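Local coordinates for protein tautomerase (Advenella mimigardefordensis DPN7, PDB 6VVW) that is of unknown specific function but belongs to the tautomerase superfamily and assembles as a trimer of identical subunits, at residues T18-N23 with N85-T90; V27-L32 with P37-S42; N79-I84 with I99-I104. All blocks are in the same frame, centred on the assembly; numbering follows the deposited sequence.

Contact 1 of 3, residues T18-N23 with N85-T90; sequences TAFLQN and NKTAVT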
loop_
_atom_site.group_PDB
_atom_site.type_symbol
_atom_site.label_atom_id
_atom_site.label_comp_id
_atom_site.label_asym_id
_atom_site.label_seq_id
_atom_site.Cartn_x
_atom_site.Cartn_y
_atom_site.Cartn_z
ATOM N N THR A 18 -1.804 -18.148 -9.327
ATOM C CA THR A 18 -3.142 -18.128 -9.896
ATOM C C THR A 18 -4.163 -18.734 -8.944
ATOM O O THR A 18 -5.068 -18.035 -8.469
ATOM C CB THR A 18 -3.170 -18.879 -11.235
ATOM O OG1 THR A 18 -2.637 -18.026 -12.250
ATOM C CG2 THR A 18 -4.581 -19.268 -11.623
ATOM N N ALA A 19 -4.034 -20.021 -8.632
ATOM C CA ALA A 19 -4.995 -20.647 -7.738
ATOM C C ALA A 19 -5.041 -19.934 -6.397
ATOM O O ALA A 19 -6.109 -19.845 -5.778
ATOM C CB ALA A 19 -4.654 -22.116 -7.559
ATOM N N PHE A 20 -3.908 -19.390 -5.948
ATOM C CA PHE A 20 -3.916 -18.625 -4.711
ATOM C C PHE A 20 -4.901 -17.475 -4.797
ATOM O O PHE A 20 -5.668 -17.227 -3.866
ATOM C CB PHE A 20 -2.525 -18.096 -4.411
ATOM C CG PHE A 20 -2.529 -16.788 -3.675
ATOM C CD1 PHE A 20 -2.535 -16.761 -2.298
ATOM C CD2 PHE A 20 -2.505 -15.590 -4.363
ATOM C CE1 PHE A 20 -2.523 -15.580 -1.620
ATOM C CE2 PHE A 20 -2.506 -14.408 -3.695
ATOM C CZ PHE A 20 -2.514 -14.405 -2.311
ATOM N N LEU A 21 -4.889 -16.746 -5.900
ATOM C CA LEU A 21 -5.842 -15.664 -6.004
ATOM C C LEU A 21 -7.242 -16.211 -6.143
ATOM O O LEU A 21 -8.213 -15.543 -5.768
ATOM C CB LEU A 21 -5.514 -14.753 -7.182
ATOM C CG LEU A 21 -4.157 -14.129 -7.518
ATOM C CD1 LEU A 21 -4.063 -13.943 -9.046
ATOM C CD2 LEU A 21 -3.905 -12.804 -6.800
ATOM N N GLN A 22 -7.371 -17.438 -6.638
ATOM C CA GLN A 22 -8.706 -17.952 -6.908
ATOM C C GLN A 22 -9.410 -18.356 -5.622
ATOM O O GLN A 22 -10.570 -17.991 -5.387
ATOM C CB GLN A 22 -8.621 -19.118 -7.890
ATOM C CG GLN A 22 -8.055 -18.690 -9.260
ATOM C CD GLN A 22 -8.746 -19.360 -10.436
ATOM O OE1 GLN A 22 -8.591 -20.559 -10.661
ATOM N NE2 GLN A 22 -9.518 -18.585 -11.189
ATOM N N ASN A 23 -8.728 -19.104 -4.773
ATOM C CA ASN A 23 -9.313 -19.392 -3.481
ATOM C C ASN A 23 -9.103 -18.257 -2.496
ATOM O O ASN A 23 -9.656 -18.293 -1.402
ATOM C CB ASN A 23 -8.731 -20.690 -2.934
ATOM C CG ASN A 23 -8.413 -21.686 -4.031
ATOM O OD1 ASN A 23 -9.204 -21.884 -4.940
ATOM N ND2 ASN A 23 -7.251 -22.311 -3.949
ATOM N N ASN A 85 -4.368 -16.927 5.755
ATOM C CA ASN A 85 -3.094 -17.584 6.011
ATOM C C ASN A 85 -3.149 -19.049 5.584
ATOM O O ASN A 85 -2.174 -19.576 5.041
ATOM C CB ASN A 85 -2.730 -17.434 7.490
ATOM C CG ASN A 85 -1.438 -18.117 7.858
ATOM O OD1 ASN A 85 -1.402 -19.328 8.050
ATOM N ND2 ASN A 85 -0.375 -17.338 8.002
ATOM N N LYS A 86 -4.287 -19.718 5.795
ATOM C CA LYS A 86 -4.423 -21.101 5.350
ATOM C C LYS A 86 -4.218 -21.212 3.847
ATOM O O LYS A 86 -3.455 -22.057 3.372
ATOM C CB LYS A 86 -5.796 -21.647 5.738
ATOM C CG LYS A 86 -6.035 -23.114 5.373
ATOM C CD LYS A 86 -6.414 -23.917 6.600
ATOM C CE LYS A 86 -5.175 -24.161 7.459
ATOM N NZ LYS A 86 -5.389 -24.988 8.677
ATOM N N THR A 87 -4.894 -20.359 3.083
ATOM C CA THR A 87 -4.825 -20.418 1.626
ATOM C C THR A 87 -3.444 -20.026 1.127
ATOM O O THR A 87 -2.858 -20.706 0.270
ATOM C CB THR A 87 -5.891 -19.496 1.029
ATOM O OG1 THR A 87 -7.187 -20.028 1.299
ATOM C CG2 THR A 87 -5.726 -19.348 -0.473
ATOM N N ALA A 88 -2.922 -18.909 1.640
ATOM C CA ALA A 88 -1.586 -18.477 1.274
ATOM C C ALA A 88 -0.588 -19.593 1.479
ATOM O O ALA A 88 0.279 -19.833 0.631
ATOM C CB ALA A 88 -1.189 -17.260 2.098
ATOM N N VAL A 89 -0.693 -20.292 2.601
ATOM C CA VAL A 89 0.196 -21.416 2.839
ATOM C C VAL A 89 -0.032 -22.505 1.796
ATOM O O VAL A 89 0.901 -22.921 1.098
ATOM C CB VAL A 89 0.008 -21.949 4.264
ATOM C CG1 VAL A 89 0.601 -23.323 4.370
ATOM C CG2 VAL A 89 0.672 -21.033 5.237
ATOM N N THR A 90 -1.278 -22.987 1.679
ATOM C CA THR A 90 -1.556 -24.145 0.834
ATOM C C THR A 90 -1.021 -23.934 -0.569
ATOM O O THR A 90 -0.271 -24.764 -1.091
ATOM C CB THR A 90 -3.061 -24.442 0.768
ATOM O OG1 THR A 90 -3.767 -23.268 0.366
ATOM C CG2 THR A 90 -3.602 -24.915 2.111
#
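Thr87 faces Phe20 and Asn23 with its methyl because its chi1 of -68° sets CG2 anti to the backbone N and OG1 anti to the carbonyl carbon. Phe20 has an unusual chi1 of 149°, which swings its ring toward helix 74-92. Phe20 CD1 comes 4.1 Å from Ala88 CA. Ala88 CA lies at the ring edge, near the ring plane. Ring atom Phe20 CE1 is 4.3 Å from Ala88 CB.

Thr87 CG2 sits 4.0 Å from Phe20 O and 4.1 Å from Asn23 CB. No hydrogen bond joins the two segments. Thr87 OG1 bonds instead to Ala83 O, one turn back. Thr90 OG1 donates to Thr87 O at 2.7 Å.

The segments belong to helices 16-30 and 74-92, the two long helices of the tautomerase fold. They run nearly antiparallel, at 162°, with short-segment axes 9.3 Å apart at closest approach. Phe20 also packs on Leu92, and Ala88 also rests on Ile99 of strand 99-106. On another side of helix 16-30, Leu21 packs on strand 40-43 and on Ile52 of the second subunit.

Contact 2 of 3, residues V27-L32 with P37-S42; sequences VIEQTL and PSIRIS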
loop_
_atom_site.group_PDB
_atom_site.type_symbol
_atom_site.label_atom_id
_atom_site.label_comp_id
_atom_site.label_asym_id
_atom_site.label_seq_id
_atom_site.Cartn_x
_atom_site.Cartn_y
_atom_site.Cartn_z
ATOM N N VAL A 27 -12.286 -17.497 -0.667
ATOM C CA VAL A 27 -12.215 -17.413 0.785
ATOM C C VAL A 27 -12.656 -16.037 1.254
ATOM O O VAL A 27 -13.149 -15.896 2.387
ATOM C CB VAL A 27 -10.793 -17.745 1.282
ATOM C CG1 VAL A 27 -10.471 -17.067 2.596
ATOM C CG2 VAL A 27 -10.619 -19.230 1.458
ATOM N N ILE A 28 -12.545 -15.020 0.396
ATOM C CA ILE A 28 -13.016 -13.703 0.793
ATOM C C ILE A 28 -14.540 -13.658 0.785
ATOM O O ILE A 28 -15.155 -13.070 1.680
ATOM C CB ILE A 28 -12.394 -12.612 -0.079
ATOM C CG1 ILE A 28 -10.929 -12.469 0.293
ATOM C CG2 ILE A 28 -13.045 -11.319 0.227
ATOM C CD1 ILE A 28 -10.276 -11.305 -0.315
ATOM N N GLU A 29 -15.181 -14.304 -0.189
ATOM C CA GLU A 29 -16.602 -14.574 -0.029
ATOM C C GLU A 29 -16.838 -15.424 1.209
ATOM O O GLU A 29 -17.605 -15.058 2.105
ATOM C CB GLU A 29 -17.176 -15.324 -1.219
ATOM C CG GLU A 29 -16.583 -15.105 -2.562
ATOM C CD GLU A 29 -16.939 -16.274 -3.459
ATOM O OE1 GLU A 29 -16.441 -17.385 -3.186
ATOM O OE2 GLU A 29 -17.777 -16.101 -4.383
ATOM N N GLN A 30 -16.180 -16.580 1.267
ATOM C CA GLN A 30 -16.391 -17.553 2.329
ATOM C C GLN A 30 -16.226 -16.933 3.707
ATOM O O GLN A 30 -16.573 -17.552 4.720
ATOM C CB GLN A 30 -15.421 -18.723 2.166
ATOM C CG GLN A 30 -15.976 -19.893 1.383
ATOM C CD GLN A 30 -15.128 -21.119 1.550
ATOM O OE1 GLN A 30 -14.019 -21.052 2.070
ATOM N NE2 GLN A 30 -15.652 -22.259 1.139
ATOM N N THR A 31 -15.694 -15.712 3.748
ATOM C CA THR A 31 -15.455 -14.952 4.973
ATOM C C THR A 31 -16.475 -13.839 5.161
ATOM O O THR A 31 -16.112 -12.717 5.519
ATOM C CB THR A 31 -14.048 -14.386 4.951
ATOM O OG1 THR A 31 -13.752 -13.991 3.604
ATOM C CG2 THR A 31 -13.045 -15.441 5.438
ATOM N N LEU A 32 -17.747 -14.143 4.868
ATOM C CA LEU A 32 -18.927 -13.313 5.113
ATOM C C LEU A 32 -18.868 -11.932 4.467
ATOM O O LEU A 32 -17.819 -11.278 4.435
ATOM C CB LEU A 32 -19.175 -13.178 6.623
ATOM C CG LEU A 32 -19.995 -14.281 7.313
ATOM C CD1 LEU A 32 -19.490 -14.559 8.738
ATOM C CD2 LEU A 32 -21.481 -13.960 7.340
ATOM N N PRO A 37 -18.541 -8.947 -6.681
ATOM C CA PRO A 37 -18.052 -7.757 -7.400
ATOM C C PRO A 37 -17.297 -6.753 -6.555
ATOM O O PRO A 37 -16.653 -5.844 -7.089
ATOM C CB PRO A 37 -19.337 -7.124 -7.940
ATOM C CG PRO A 37 -20.320 -8.221 -7.979
ATOM C CD PRO A 37 -19.997 -9.111 -6.839
ATOM N N SER A 38 -17.384 -6.908 -5.236
ATOM C CA SER A 38 -16.737 -5.999 -4.301
ATOM C C SER A 38 -15.277 -6.348 -4.077
ATOM O O SER A 38 -14.459 -5.465 -3.800
ATOM C CB SER A 38 -17.480 -6.046 -2.972
ATOM O OG SER A 38 -17.856 -7.387 -2.689
ATOM N N ILE A 39 -14.946 -7.581 -4.178
ATOM C CA ILE A 39 -13.607 -8.034 -3.864
ATOM C C ILE A 39 -12.741 -7.899 -5.092
ATOM O O ILE A 39 -13.198 -8.097 -6.219
ATOM C CB ILE A 39 -13.633 -9.487 -3.379
ATOM C CG1 ILE A 39 -14.777 -9.677 -2.376
ATOM C CG2 ILE A 39 -12.273 -9.859 -2.823
ATOM C CD1 ILE A 39 -15.395 -11.062 -2.377
ATOM N N ARG A 40 -11.486 -7.536 -4.874
ATOM C CA ARG A 40 -10.438 -7.740 -5.849
ATOM C C ARG A 40 -9.201 -8.166 -5.087
ATOM O O ARG A 40 -9.122 -8.021 -3.868
ATOM C CB ARG A 40 -10.169 -6.481 -6.698
ATOM C CG ARG A 40 -10.531 -5.178 -6.029
ATOM C CD ARG A 40 -10.174 -3.968 -6.874
ATOM N NE ARG A 40 -11.217 -3.673 -7.851
ATOM C CZ ARG A 40 -11.160 -2.710 -8.771
ATOM N NH1 ARG A 40 -10.101 -1.917 -8.888
ATOM N NH2 ARG A 40 -12.171 -2.554 -9.604
ATOM N N ILE A 41 -8.248 -8.748 -5.800
ATOM C CA ILE A 41 -6.992 -9.162 -5.191
ATOM C C ILE A 41 -5.903 -8.939 -6.210
ATOM O O ILE A 41 -6.060 -9.306 -7.377
ATOM C CB ILE A 41 -7.011 -10.637 -4.757
ATOM C CG1 ILE A 41 -7.992 -10.838 -3.610
ATOM C CG2 ILE A 41 -5.631 -11.057 -4.338
ATOM C CD1 ILE A 41 -8.489 -12.244 -3.462
ATOM N N SER A 42 -4.797 -8.353 -5.781
ATOM C CA SER A 42 -3.680 -8.074 -6.670
ATOM C C SER A 42 -2.418 -8.678 -6.084
ATOM O O SER A 42 -2.082 -8.402 -4.931
ATOM C CB SER A 42 -3.509 -6.576 -6.849
ATOM O OG SER A 42 -2.570 -6.063 -5.921
#
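Ile28 meets Ile39 and Ile41 through apolar contacts alone. The side chains of Ile28 and Ile39 lie alongside each other, pointing opposite ways. The branch methyl CG2 of Ile28 lies 3.5 Å from CG2 of Ile39, a close fit for two methyls. Ile28 CG2 is equally close, at 3.5 Å, to CD1 of Ile39. In Ile28, chi1 of -72° puts CG2 anti to the backbone N. CG1 lies beside the N, and the extended chain (chi2 -170°) carries CD1 outward to Ile39 and Ile41. The two branches therefore divide the work. CD1 of Ile28 touches CG2 of Ile39 at 3.5 Å and CD1 of Ile41 at 3.7 Å. With Ile41 the approach is tip to tip.

Glu29 adds a smaller apolar contact. Glu29 CG is 4.2 Å from Ile39 CD1, and the same methyl stands 3.9 Å from the backbone N of Glu29.

The segments join helix 16-30 to strand 40-43 in the beta-alpha-beta unit formed with strand 3-8. Such units are the building blocks of the tautomerase fold. Leu4 of strand 3-8 touches both Ile28 and Ile41, and Pro2 touches Ile28 and Ile39.

Polar contacts do not cross between the segments. On the strand, Arg40 points away from the helix. Its NH2 bonds to Cys98 O of the second subunit, and Ser42 OG to Gln7 OE1 of that subunit. Residues Arg40 to Ser42 also pair in an antiparallel ladder with a strand of the second subunit, which carries the sheet across the interface.

Contact 3 of 3, residues N79-I84 with I99-I104; sequences NFLAAI and IRTMLI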
loop_
_atom_site.group_PDB
_atom_site.type_symbol
_atom_site.label_atom_id
_atom_site.label_comp_id
_atom_site.label_asym_id
_atom_site.label_seq_id
_atom_site.Cartn_x
_atom_site.Cartn_y
_atom_site.Cartn_z
ATOM N N ASN A 79 -11.418 -14.234 11.298
ATOM C CA ASN A 79 -11.640 -15.432 10.517
ATOM C C ASN A 79 -10.950 -15.344 9.170
ATOM O O ASN A 79 -10.284 -16.306 8.756
ATOM C CB ASN A 79 -13.139 -15.678 10.355
ATOM C CG ASN A 79 -13.743 -16.362 11.563
ATOM O OD1 ASN A 79 -13.204 -16.280 12.670
ATOM N ND2 ASN A 79 -14.855 -17.059 11.360
ATOM N N PHE A 80 -11.104 -14.200 8.493
ATOM C CA PHE A 80 -10.272 -13.848 7.351
ATOM C C PHE A 80 -8.836 -14.264 7.577
ATOM O O PHE A 80 -8.248 -15.000 6.783
ATOM C CB PHE A 80 -10.275 -12.345 7.116
ATOM C CG PHE A 80 -11.481 -11.825 6.440
ATOM C CD1 PHE A 80 -12.667 -11.684 7.127
ATOM C CD2 PHE A 80 -11.419 -11.403 5.141
ATOM C CE1 PHE A 80 -13.773 -11.157 6.515
ATOM C CE2 PHE A 80 -12.524 -10.878 4.518
ATOM C CZ PHE A 80 -13.707 -10.757 5.201
ATOM N N LEU A 81 -8.255 -13.753 8.660
ATOM C CA LEU A 81 -6.830 -13.949 8.895
ATOM C C LEU A 81 -6.453 -15.426 8.897
ATOM O O LEU A 81 -5.428 -15.816 8.323
ATOM C CB LEU A 81 -6.438 -13.278 10.212
ATOM C CG LEU A 81 -6.907 -11.829 10.245
ATOM C CD1 LEU A 81 -6.475 -11.094 11.508
ATOM C CD2 LEU A 81 -6.379 -11.148 9.018
ATOM N N ALA A 82 -7.283 -16.265 9.516
ATOM C CA ALA A 82 -6.944 -17.676 9.669
ATOM C C ALA A 82 -7.123 -18.441 8.362
ATOM O O ALA A 82 -6.264 -19.248 7.978
ATOM C CB ALA A 82 -7.800 -18.285 10.775
ATOM N N ALA A 83 -8.232 -18.206 7.656
ATOM C CA ALA A 83 -8.418 -18.928 6.403
ATOM C C ALA A 83 -7.496 -18.412 5.310
ATOM O O ALA A 83 -7.156 -19.160 4.395
ATOM C CB ALA A 83 -9.864 -18.836 5.938
ATOM N N ILE A 84 -7.083 -17.148 5.385
ATOM C CA ILE A 84 -6.296 -16.522 4.326
ATOM C C ILE A 84 -4.822 -16.826 4.504
ATOM O O ILE A 84 -4.082 -16.968 3.515
ATOM C CB ILE A 84 -6.571 -15.009 4.299
ATOM C CG1 ILE A 84 -7.773 -14.685 3.422
ATOM C CG2 ILE A 84 -5.396 -14.246 3.800
ATOM C CD1 ILE A 84 -8.438 -13.370 3.783
ATOM N N ILE A 99 3.441 -14.825 6.832
ATOM C CA ILE A 99 2.412 -14.004 6.213
ATOM C C ILE A 99 1.990 -12.921 7.190
ATOM O O ILE A 99 1.567 -13.212 8.311
ATOM C CB ILE A 99 1.218 -14.860 5.791
ATOM C CG1 ILE A 99 1.618 -15.702 4.562
ATOM C CG2 ILE A 99 0.003 -13.965 5.539
ATOM C CD1 ILE A 99 1.369 -17.190 4.705
ATOM N N ARG A 100 2.119 -11.673 6.785
ATOM C CA ARG A 100 1.682 -10.567 7.608
ATOM C C ARG A 100 0.481 -9.951 6.928
ATOM O O ARG A 100 0.617 -9.309 5.889
ATOM C CB ARG A 100 2.793 -9.550 7.794
ATOM C CG ARG A 100 3.846 -10.076 8.654
ATOM C CD ARG A 100 3.230 -10.754 9.852
ATOM N NE ARG A 100 4.219 -10.888 10.905
ATOM C CZ ARG A 100 4.738 -12.042 11.303
ATOM N NH1 ARG A 100 4.348 -13.173 10.753
ATOM N NH2 ARG A 100 5.651 -12.060 12.257
ATOM N N THR A 101 -0.689 -10.152 7.500
ATOM C CA THR A 101 -1.889 -9.516 6.996
ATOM C C THR A 101 -2.177 -8.261 7.800
ATOM O O THR A 101 -1.690 -8.077 8.915
ATOM C CB THR A 101 -3.063 -10.476 7.056
ATOM O OG1 THR A 101 -2.597 -11.760 6.649
ATOM C CG2 THR A 101 -4.157 -10.047 6.119
ATOM N N MET A 102 -2.973 -7.391 7.209
ATOM C CA MET A 102 -3.126 -6.034 7.701
ATOM C C MET A 102 -4.535 -5.601 7.310
ATOM O O MET A 102 -4.782 -5.282 6.143
ATOM C CB MET A 102 -2.068 -5.122 7.097
ATOM C CG MET A 102 -0.651 -5.321 7.609
ATOM S SD MET A 102 0.200 -6.712 6.876
ATOM C CE MET A 102 -0.126 -6.307 5.168
ATOM N N LEU A 103 -5.457 -5.651 8.269
ATOM C CA LEU A 103 -6.872 -5.429 8.002
ATOM C C LEU A 103 -7.196 -3.964 8.222
ATOM O O LEU A 103 -6.953 -3.420 9.307
ATOM C CB LEU A 103 -7.731 -6.305 8.896
ATOM C CG LEU A 103 -7.397 -7.773 8.768
ATOM C CD1 LEU A 103 -8.447 -8.510 9.513
ATOM C CD2 LEU A 103 -7.413 -8.142 7.308
ATOM N N ILE A 104 -7.703 -3.319 7.179
ATOM C CA ILE A 104 -7.873 -1.876 7.145
ATOM C C ILE A 104 -9.331 -1.628 6.829
ATOM O O ILE A 104 -9.778 -1.870 5.701
ATOM C CB ILE A 104 -6.966 -1.210 6.106
ATOM C CG1 ILE A 104 -5.639 -1.951 6.005
ATOM C CG2 ILE A 104 -6.740 0.234 6.469
ATOM C CD1 ILE A 104 -4.444 -1.056 5.941
#
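The helix turn that carries Leu81 to Thr101 and Leu103 is closed by the bond from Ile84 N to Phe80 O, 2.8 Å. Between helix and strand there is no hydrogen bond, only apolar contact.

Leu81 does the reaching from the helix. Its chi1 of -52° puts CG beside the backbone N. Its chi2 of -177° sends CD1 on along the extended chain, and CD2 is the side branch that touches both strand residues. CD2 of Leu81 lies only 3.4 Å from CD1 of Leu103. The two leucines meet tip to tip. CG of Leu103 is also close to Leu81 CD2, at 3.5 Å. Leu81 CD2 is 3.8 Å from CG2 of Thr101. In that threonine chi1 of -41° leaves OG1 beside the backbone N and CG2 opposite it, and the methyl meets Leu81.

Thr101 also packs on Ile64 of strand 62-69, and Leu103 on Lys77. Gly116 of the third subunit touches Leu81. Thr101 and Met102 pair antiparallel with a strand of that subunit. The arrangement is a helix laid on its sheet in the beta-alpha-beta unit of strand 62-69, helix 74-92 and strand 99-106, as in the tautomerase fold.

The three contacts lie about 12 Å from one another, centre to centre. Contacts 1 and 2 share helix 16-30; contacts 1 and 3 share helix 74-92. Contacts 2 and 3 reach the same four-stranded sheet, at its outermost strands within this chain, 40-43 and 99-106. Along the chain, contact 2 falls between the segments of contact 1, and both segments of contact 2 precede those of contact 3. Contacts 1 and 3 alternate their segments. Val27 of contact 2 packs on Ala83 and Ile84 of contact 3. Contacts 2 and 3 thus tie one helix each to the sheet, while contact 1 joins the helices. Their strands pair with the second and third subunits respectively, helping to join the subunits of the trimer.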